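Local coordinates for protein glycosyl Hydrolase (Clostridium thermocellum, PDB 6G1I) that binds manganese and cello-oligosaccharide chains through the catalytic domain of a GH124 endoglucanase, which probably hydrolyses the glycosidic bonds of cellulose, at residues Leu33-Lys39 / Thr78-Ala82; Glu113-Met119 / Ile140-Phe146. Where two conformers were deposited one is given. Numbering follows the deposited sequence.

Interaction 1: residues Leu33-Lys39 / Thr78-Ala82; sequences LKVSEVK and TFRAA. With BGC (beta-D-glucopyranose), chain D; BGC (beta-D-glucopyranose), chain B.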
loop_
_atom_site.group_PDB
_atom_site.type_symbol
_atom_site.label_atom_id
_atom_site.label_comp_id
_atom_site.label_asym_id
_atom_site.label_seq_id
_atom_site.Cartn_x
_atom_site.Cartn_y
_atom_site.Cartn_z
ATOM N N LEU A 33 0.787 -6.383 16.310
ATOM C CA LEU A 33 1.233 -7.270 15.229
ATOM C C LEU A 33 2.738 -7.111 15.012
ATOM O O LEU A 33 3.259 -6.010 14.845
ATOM C CB LEU A 33 0.535 -6.920 13.928
ATOM C CG LEU A 33 -0.942 -7.292 13.844
ATOM C CD1 LEU A 33 -1.564 -6.674 12.626
ATOM C CD2 LEU A 33 -1.173 -8.783 13.878
ATOM N N LYS A 34 3.425 -8.249 14.963
ATOM C CA LYS A 34 4.836 -8.309 14.646
ATOM C C LYS A 34 5.039 -7.959 13.171
ATOM O O LYS A 34 4.130 -8.178 12.346
ATOM C CB LYS A 34 5.448 -9.670 14.963
ATOM C CG LYS A 34 5.389 -10.088 16.395
ATOM C CD LYS A 34 6.070 -11.416 16.597
ATOM C CE LYS A 34 5.245 -12.487 17.272
ATOM N NZ LYS A 34 6.017 -13.762 17.344
ATOM N N VAL A 35 6.219 -7.550 12.806
ATOM C CA VAL A 35 6.542 -7.267 11.400
ATOM C C VAL A 35 6.243 -8.494 10.534
ATOM O O VAL A 35 5.656 -8.369 9.465
ATOM C CB VAL A 35 7.994 -6.758 11.296
ATOM C CG1 VAL A 35 8.478 -6.798 9.845
ATOM C CG2 VAL A 35 8.136 -5.341 11.886
ATOM N N SER A 36 6.660 -9.664 11.004
ATOM C CA SER A 36 6.410 -10.907 10.262
ATOM C C SER A 36 4.934 -11.123 10.023
ATOM O O SER A 36 4.542 -11.672 8.975
ATOM C CB SER A 36 7.020 -12.117 10.984
ATOM O OG SER A 36 6.551 -12.203 12.303
ATOM N N GLU A 37 4.098 -10.784 10.995
ATOM C CA GLU A 37 2.640 -10.941 10.864
ATOM C C GLU A 37 2.044 -10.007 9.857
ATOM O O GLU A 37 1.123 -10.369 9.128
ATOM C CB GLU A 37 1.961 -10.806 12.242
ATOM C CG GLU A 37 2.372 -11.910 13.194
ATOM C CD GLU A 37 1.780 -11.771 14.552
ATOM O OE1 GLU A 37 1.938 -10.729 15.195
ATOM O OE2 GLU A 37 1.063 -12.727 15.014
ATOM N N VAL A 38 2.538 -8.747 9.817
ATOM C CA VAL A 38 2.064 -7.801 8.820
ATOM C C VAL A 38 2.525 -8.252 7.427
ATOM O O VAL A 38 1.746 -8.195 6.471
ATOM C CB VAL A 38 2.528 -6.379 9.148
ATOM C CG1 VAL A 38 2.023 -5.400 8.114
ATOM C CG2 VAL A 38 2.094 -5.966 10.542
ATOM N N LYS A 39 3.771 -8.717 7.315
ATOM C CA LYS A 39 4.227 -9.245 6.012
ATOM C C LYS A 39 3.315 -10.367 5.546
ATOM O O LYS A 39 2.975 -10.457 4.371
ATOM C CB LYS A 39 5.681 -9.746 6.144
ATOM C CG LYS A 39 6.712 -8.638 6.216
ATOM C CD LYS A 39 8.110 -9.180 6.509
ATOM C CE LYS A 39 9.143 -8.066 6.580
ATOM N NZ LYS A 39 10.447 -8.575 7.140
ATOM N N THR A 78 6.316 2.520 8.513
ATOM C CA THR A 78 7.439 1.814 9.118
ATOM C C THR A 78 6.978 0.475 9.691
ATOM O O THR A 78 7.487 -0.012 10.723
ATOM C CB THR A 78 8.268 2.641 10.123
ATOM O OG1 THR A 78 8.384 3.981 9.657
ATOM C CG2 THR A 78 9.667 2.085 10.318
ATOM N N PHE A 79 5.999 -0.155 9.027
ATOM C CA PHE A 79 5.410 -1.423 9.484
ATOM C C PHE A 79 4.609 -1.334 10.795
ATOM O O PHE A 79 4.204 -2.382 11.319
ATOM C CB PHE A 79 6.427 -2.571 9.517
ATOM C CG PHE A 79 6.469 -3.365 8.215
ATOM C CD1 PHE A 79 5.509 -4.320 7.964
ATOM C CD2 PHE A 79 7.451 -3.189 7.272
ATOM C CE1 PHE A 79 5.528 -5.099 6.814
ATOM C CE2 PHE A 79 7.461 -3.935 6.098
ATOM C CZ PHE A 79 6.522 -4.926 5.879
ATOM N N ARG A 80 4.360 -0.165 11.305
ATOM C CA ARG A 80 3.544 0.036 12.521
ATOM C C ARG A 80 2.082 0.064 12.143
ATOM O O ARG A 80 1.565 1.082 11.654
ATOM C CB ARG A 80 3.955 1.335 13.176
ATOM C CG ARG A 80 5.361 1.267 13.696
ATOM C CD ARG A 80 5.814 2.577 14.295
ATOM N NE ARG A 80 7.246 2.494 14.464
ATOM C CZ ARG A 80 8.140 3.368 14.012
ATOM N NH1 ARG A 80 7.779 4.483 13.393
ATOM N NH2 ARG A 80 9.413 3.132 14.232
ATOM N N ALA A 81 1.443 -1.102 12.259
ATOM C CA ALA A 81 0.123 -1.291 11.639
ATOM C C ALA A 81 -1.009 -0.485 12.257
ATOM O O ALA A 81 -2.057 -0.415 11.616
ATOM C CB ALA A 81 -0.254 -2.763 11.656
ATOM N N ALA A 82 -0.814 0.140 13.425
ATOM C CA ALA A 82 -1.864 0.976 14.015
ATOM C C ALA A 82 -1.688 2.437 13.678
ATOM O O ALA A 82 -2.414 3.264 14.222
ATOM C CB ALA A 82 -1.913 0.800 15.534
HETATM C C2 BGC D . 9.015 8.852 7.405
HETATM C C3 BGC D . 7.620 9.431 7.332
HETATM C C4 BGC D . 6.586 8.357 7.538
HETATM C C5 BGC D . 6.867 7.594 8.837
HETATM C C6 BGC D . 5.994 6.363 8.944
HETATM C C1 BGC D . 9.161 8.185 8.763
HETATM O O2 BGC D . 9.987 9.881 7.283
HETATM O O3 BGC D . 7.477 10.033 6.054
HETATM O O4 BGC D . 5.304 8.935 7.700
HETATM O O5 BGC D . 8.211 7.129 8.851
HETATM O O6 BGC D . 6.316 5.649 10.132
HETATM C C2 BGC B . 11.354 6.015 12.132
HETATM C C3 BGC B . 10.481 6.329 10.910
HETATM C C4 BGC B . 11.048 7.506 10.127
HETATM C C5 BGC B . 12.524 7.331 9.838
HETATM C C6 BGC B . 13.117 8.562 9.190
HETATM C C1 BGC B . 12.768 5.857 11.714
HETATM O O2 BGC B . 10.846 4.798 12.741
HETATM O O3 BGC B . 9.145 6.592 11.391
HETATM O O4 BGC B . 10.440 7.603 8.823
HETATM O O5 BGC B . 13.205 7.069 11.068
HETATM O O6 BGC B . 13.005 9.669 10.035
HETATM O O HOH W 1 2.116 -3.363 14.200
HETATM O O HOH W 2 4.896 -4.540 12.866
#
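Residues 33-39 carry the chain into the first turn of helix 35-57, while the irregular turn that leaves helix 62-77 is formed by residues 78-82. The closest CA atoms are those of Val-35 and Phe-79, 6.3 Å apart, and no direct hydrogen bond joins the segments. Water 1 lies 3.0 Å from Leu-33 O and accepts from Ala-81 N (3.1 Å); water 2 lies 3.0 Å from Leu-33 O and 2.7 Å from Phe-79 O. Lys-34 is the N-cap residue, and its backbone N donates to Glu-37 OE1 (2.9 Å). Thr-78 and Phe-79 both have positive phi, which swings the chain out of the helix and turns the Phe-79 side chain toward helix 35-57. Val-35 lies over one face of that ring, Val-38 CG1 meets its edge at Phe-79 CD1 (3.7 Å), and Lys-39 CG touches Phe-79 CZ (3.7 Å), while the ammonium of Lys-39 goes on to His-199 O and a salt bridge with Asp-202. Ala-81 CB packs on Val-38 CG2 at 4.1 Å. Arg-80 points the other way: its NH2 donates to O2 of the chain B glucose (2.7 Å), and Thr-78 OG1 shares a hydrogen bond with O6 of the chain D glucose (2.7 Å). The turn thus packs its apolar side on a helix start and lines the glycan-binding cleft of the GH124 catalytic domain with its polar side.

Interaction 2: residues Glu113-Met119 / Ile140-Phe146; sequences EHNVPEM and IRHFLHF. With BGC (beta-D-glucopyranose), chain C.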
loop_
_atom_site.group_PDB
_atom_site.type_symbol
_atom_site.label_atom_id
_atom_site.label_comp_id
_atom_site.label_asym_id
_atom_site.label_seq_id
_atom_site.Cartn_x
_atom_site.Cartn_y
_atom_site.Cartn_z
ATOM N N GLU A 113 -13.905 5.254 -7.247
ATOM C CA GLU A 113 -12.887 4.276 -7.596
ATOM C C GLU A 113 -13.587 3.024 -8.114
ATOM O O GLU A 113 -13.453 1.921 -7.585
ATOM C CB GLU A 113 -11.987 4.003 -6.421
ATOM C CG GLU A 113 -11.361 5.281 -5.900
ATOM C CD GLU A 113 -10.151 5.160 -5.031
ATOM O OE1 GLU A 113 -9.736 4.009 -4.621
ATOM O OE2 GLU A 113 -9.585 6.227 -4.739
ATOM N N HIS A 114 -14.251 3.185 -9.269
ATOM C CA HIS A 114 -14.986 2.090 -9.913
ATOM C C HIS A 114 -14.235 1.438 -11.052
ATOM O O HIS A 114 -14.856 0.668 -11.790
ATOM C CB HIS A 114 -16.381 2.585 -10.357
ATOM C CG HIS A 114 -17.317 2.880 -9.225
ATOM N ND1 HIS A 114 -18.191 3.948 -9.209
ATOM C CD2 HIS A 114 -17.515 2.208 -8.079
ATOM C CE1 HIS A 114 -18.846 3.931 -8.072
ATOM N NE2 HIS A 114 -18.485 2.872 -7.383
ATOM N N ASN A 115 -12.916 1.587 -11.081
ATOM C CA ASN A 115 -12.054 0.992 -12.059
ATOM C C ASN A 115 -11.220 -0.199 -11.549
ATOM O O ASN A 115 -10.241 -0.532 -12.190
ATOM C CB ASN A 115 -11.117 2.034 -12.740
ATOM C CG ASN A 115 -10.102 2.593 -11.795
ATOM O OD1 ASN A 115 -10.298 2.537 -10.573
ATOM N ND2 ASN A 115 -9.025 3.175 -12.333
ATOM N N VAL A 116 -11.633 -0.816 -10.443
ATOM C CA VAL A 116 -11.004 -2.054 -9.956
ATOM C C VAL A 116 -12.091 -3.072 -9.618
ATOM O O VAL A 116 -12.290 -3.433 -8.460
ATOM C CB VAL A 116 -10.031 -1.839 -8.790
ATOM C CG1 VAL A 116 -9.132 -3.098 -8.626
ATOM C CG2 VAL A 116 -9.140 -0.599 -8.984
ATOM N N PRO A 117 -12.783 -3.564 -10.635
ATOM C CA PRO A 117 -13.875 -4.528 -10.363
ATOM C C PRO A 117 -13.364 -5.864 -9.833
ATOM O O PRO A 117 -14.164 -6.646 -9.283
ATOM C CB PRO A 117 -14.576 -4.665 -11.736
ATOM C CG PRO A 117 -13.491 -4.327 -12.718
ATOM C CD PRO A 117 -12.742 -3.197 -12.054
ATOM N N GLU A 118 -12.057 -6.128 -9.986
ATOM C CA GLU A 118 -11.463 -7.384 -9.584
ATOM C C GLU A 118 -11.258 -7.502 -8.085
ATOM O O GLU A 118 -10.862 -8.575 -7.602
ATOM C CB GLU A 118 -10.145 -7.622 -10.289
ATOM C CG GLU A 118 -10.199 -7.514 -11.816
ATOM C CD GLU A 118 -9.993 -6.117 -12.390
ATOM O OE1 GLU A 118 -10.096 -5.105 -11.690
ATOM O OE2 GLU A 118 -9.715 -6.049 -13.629
ATOM N N MET A 119 -11.449 -6.410 -7.336
ATOM C CA MET A 119 -11.293 -6.442 -5.881
ATOM C C MET A 119 -12.523 -5.838 -5.243
ATOM O O MET A 119 -12.956 -4.735 -5.629
ATOM C CB MET A 119 -10.062 -5.625 -5.443
ATOM C CG MET A 119 -8.767 -6.267 -5.932
ATOM S SD MET A 119 -7.267 -5.418 -5.342
ATOM C CE MET A 119 -7.334 -5.786 -3.586
ATOM N N ILE A 140 -4.249 -1.960 -1.251
ATOM C CA ILE A 140 -3.839 -2.517 -2.536
ATOM C C ILE A 140 -4.818 -2.084 -3.616
ATOM O O ILE A 140 -4.441 -1.643 -4.698
ATOM C CB ILE A 140 -3.676 -4.029 -2.441
ATOM C CG1 ILE A 140 -2.477 -4.340 -1.547
ATOM C CG2 ILE A 140 -3.511 -4.647 -3.805
ATOM C CD1 ILE A 140 -2.387 -5.786 -1.087
ATOM N N ARG A 141 -6.131 -2.206 -3.337
ATOM C CA ARG A 141 -7.141 -1.814 -4.318
ATOM C C ARG A 141 -6.971 -0.357 -4.706
ATOM O O ARG A 141 -7.056 0.053 -5.865
ATOM C CB ARG A 141 -8.554 -2.041 -3.786
ATOM C CG ARG A 141 -9.630 -1.794 -4.836
ATOM C CD ARG A 141 -11.009 -1.953 -4.283
ATOM N NE ARG A 141 -12.019 -1.977 -5.341
ATOM C CZ ARG A 141 -12.510 -0.894 -5.961
ATOM N NH1 ARG A 141 -13.361 -1.084 -6.977
ATOM N NH2 ARG A 141 -12.221 0.325 -5.575
ATOM N N HIS A 142 -6.788 0.512 -3.692
ATOM C CA HIS A 142 -6.680 1.948 -3.883
ATOM C C HIS A 142 -5.454 2.304 -4.700
ATOM O O HIS A 142 -5.519 3.138 -5.595
ATOM C CB HIS A 142 -6.655 2.556 -2.463
ATOM C CG HIS A 142 -6.763 4.026 -2.363
ATOM N ND1 HIS A 142 -7.793 4.743 -2.959
ATOM C CD2 HIS A 142 -6.040 4.904 -1.639
ATOM C CE1 HIS A 142 -7.696 6.017 -2.570
ATOM N NE2 HIS A 142 -6.656 6.127 -1.757
ATOM N N PHE A 143 -4.317 1.643 -4.431
ATOM C CA PHE A 143 -3.161 1.807 -5.237
ATOM C C PHE A 143 -3.425 1.411 -6.727
ATOM O O PHE A 143 -3.076 2.134 -7.637
ATOM C CB PHE A 143 -1.965 1.002 -4.683
ATOM C CG PHE A 143 -0.858 0.865 -5.668
ATOM C CD1 PHE A 143 -0.027 1.929 -6.014
ATOM C CD2 PHE A 143 -0.644 -0.355 -6.327
ATOM C CE1 PHE A 143 0.947 1.781 -6.979
ATOM C CE2 PHE A 143 0.356 -0.508 -7.245
ATOM C CZ PHE A 143 1.149 0.552 -7.591
ATOM N N LEU A 144 -4.081 0.262 -6.904
ATOM C CA LEU A 144 -4.403 -0.174 -8.298
ATOM C C LEU A 144 -5.320 0.811 -9.007
ATOM O O LEU A 144 -5.187 1.008 -10.217
ATOM C CB LEU A 144 -4.966 -1.574 -8.327
ATOM C CG LEU A 144 -3.978 -2.699 -7.881
ATOM C CD1 LEU A 144 -4.678 -4.011 -7.905
ATOM C CD2 LEU A 144 -2.728 -2.730 -8.725
ATOM N N HIS A 145 -6.234 1.445 -8.250
ATOM C CA HIS A 145 -7.063 2.475 -8.858
ATOM C C HIS A 145 -6.183 3.573 -9.514
ATOM O O HIS A 145 -6.430 3.974 -10.655
ATOM C CB HIS A 145 -8.005 3.077 -7.774
ATOM C CG HIS A 145 -8.498 4.442 -8.131
ATOM N ND1 HIS A 145 -9.432 4.669 -9.126
ATOM C CD2 HIS A 145 -8.156 5.673 -7.663
ATOM C CE1 HIS A 145 -9.604 5.978 -9.271
ATOM N NE2 HIS A 145 -8.862 6.605 -8.383
ATOM N N PHE A 146 -5.220 4.065 -8.744
ATOM C CA PHE A 146 -4.342 5.135 -9.257
ATOM C C PHE A 146 -3.350 4.641 -10.293
ATOM O O PHE A 146 -3.062 5.336 -11.263
ATOM C CB PHE A 146 -3.624 5.835 -8.121
ATOM C CG PHE A 146 -4.539 6.685 -7.288
ATOM C CD1 PHE A 146 -5.063 7.874 -7.819
ATOM C CD2 PHE A 146 -4.841 6.318 -5.997
ATOM C CE1 PHE A 146 -5.924 8.639 -7.039
ATOM C CE2 PHE A 146 -5.702 7.103 -5.225
ATOM C CZ PHE A 146 -6.233 8.259 -5.773
HETATM C C2 BGC C . -5.624 9.686 -0.586
HETATM C C3 BGC C . -6.100 10.528 -1.752
HETATM C C4 BGC C . -6.271 11.992 -1.331
HETATM C C5 BGC C . -4.993 12.477 -0.662
HETATM C C6 BGC C . -5.002 13.936 -0.203
HETATM C C1 BGC C . -4.407 10.318 0.055
HETATM O O2 BGC C . -5.311 8.347 -1.027
HETATM O O3 BGC C . -7.356 9.971 -2.198
HETATM O O4 BGC C . -6.525 12.765 -2.522
HETATM O O5 BGC C . -4.712 11.652 0.481
HETATM O O6 BGC C . -6.141 14.235 0.581
HETATM O O HOH W 3 -10.568 1.535 -3.642
#
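Arg-141 is the main projection of helix 139-151, reaching on an extended stem into a hollow formed by the curved loop 113-119. Backbone carbonyls line that hollow. The guanidinium donates from NE to Met-119 O (2.9 Å), from NH2 to Glu-113 O (2.8 Å) and from NH1 to the same Glu-113 O (3.1 Å), with a weak bond from NH1 to Val-116 O (3.0 Å), while Val-116 CB covers one of its faces. The type I turn from Val-116 to Met-119 rounds off the hollow. Met-119 fills the groove beside the arginine stem, its SD 3.9 Å from Leu-144 CD1 and its CE 4.0 Å from Ile-140 CG2; its side chain touches His-49, a manganese ligand. One turn on from Arg-141, Val-116 CG2 presses on the backbone at His-145 N (3.6 Å). In this GH124 catalytic domain the same loop backs the glycan site: Glu-113 OE1 accepts from His-142 ND1 (2.7 Å), a His-carboxylate hydrogen bond; His-142 NE2 also donates, to O2 of the chain C glucose (2.7 Å), consistent with a protonated histidine. A water bridges Glu-113 OE1 and Arg-141 NH2, at 2.8 Å from each. The stem of Glu-113 lies flat on His-145, with CG 3.6 Å from the ring centroid in a CH-pi contact. Asn-115 bonds His-145 twice, OD1 accepting from ND1 at the ring edge (2.7 Å) and ND2 donating to the backbone O (3.2 Å).

In the fold
Along the chain the contacts come in series: interaction 1 closes at residue 82, before interaction 2 opens at 113. Their centres are 23 Å apart, on opposite sides of the chain's centre, and their nearest atoms stay about 9 Å apart. Helix 35-57 connects them: its first turn belongs to interaction 1, while further along it Gln-45 and His-49, both manganese ligands, pack against Ile-140 and Met-119 of interaction 2. The short strands 84-85, 92-93 and 98-99 lie between the two contacts in sequence. Both touch bound glucose, so two distant parts of one mainly helical catalytic domain contribute to binding glycan, with the metal site closer to interaction 2.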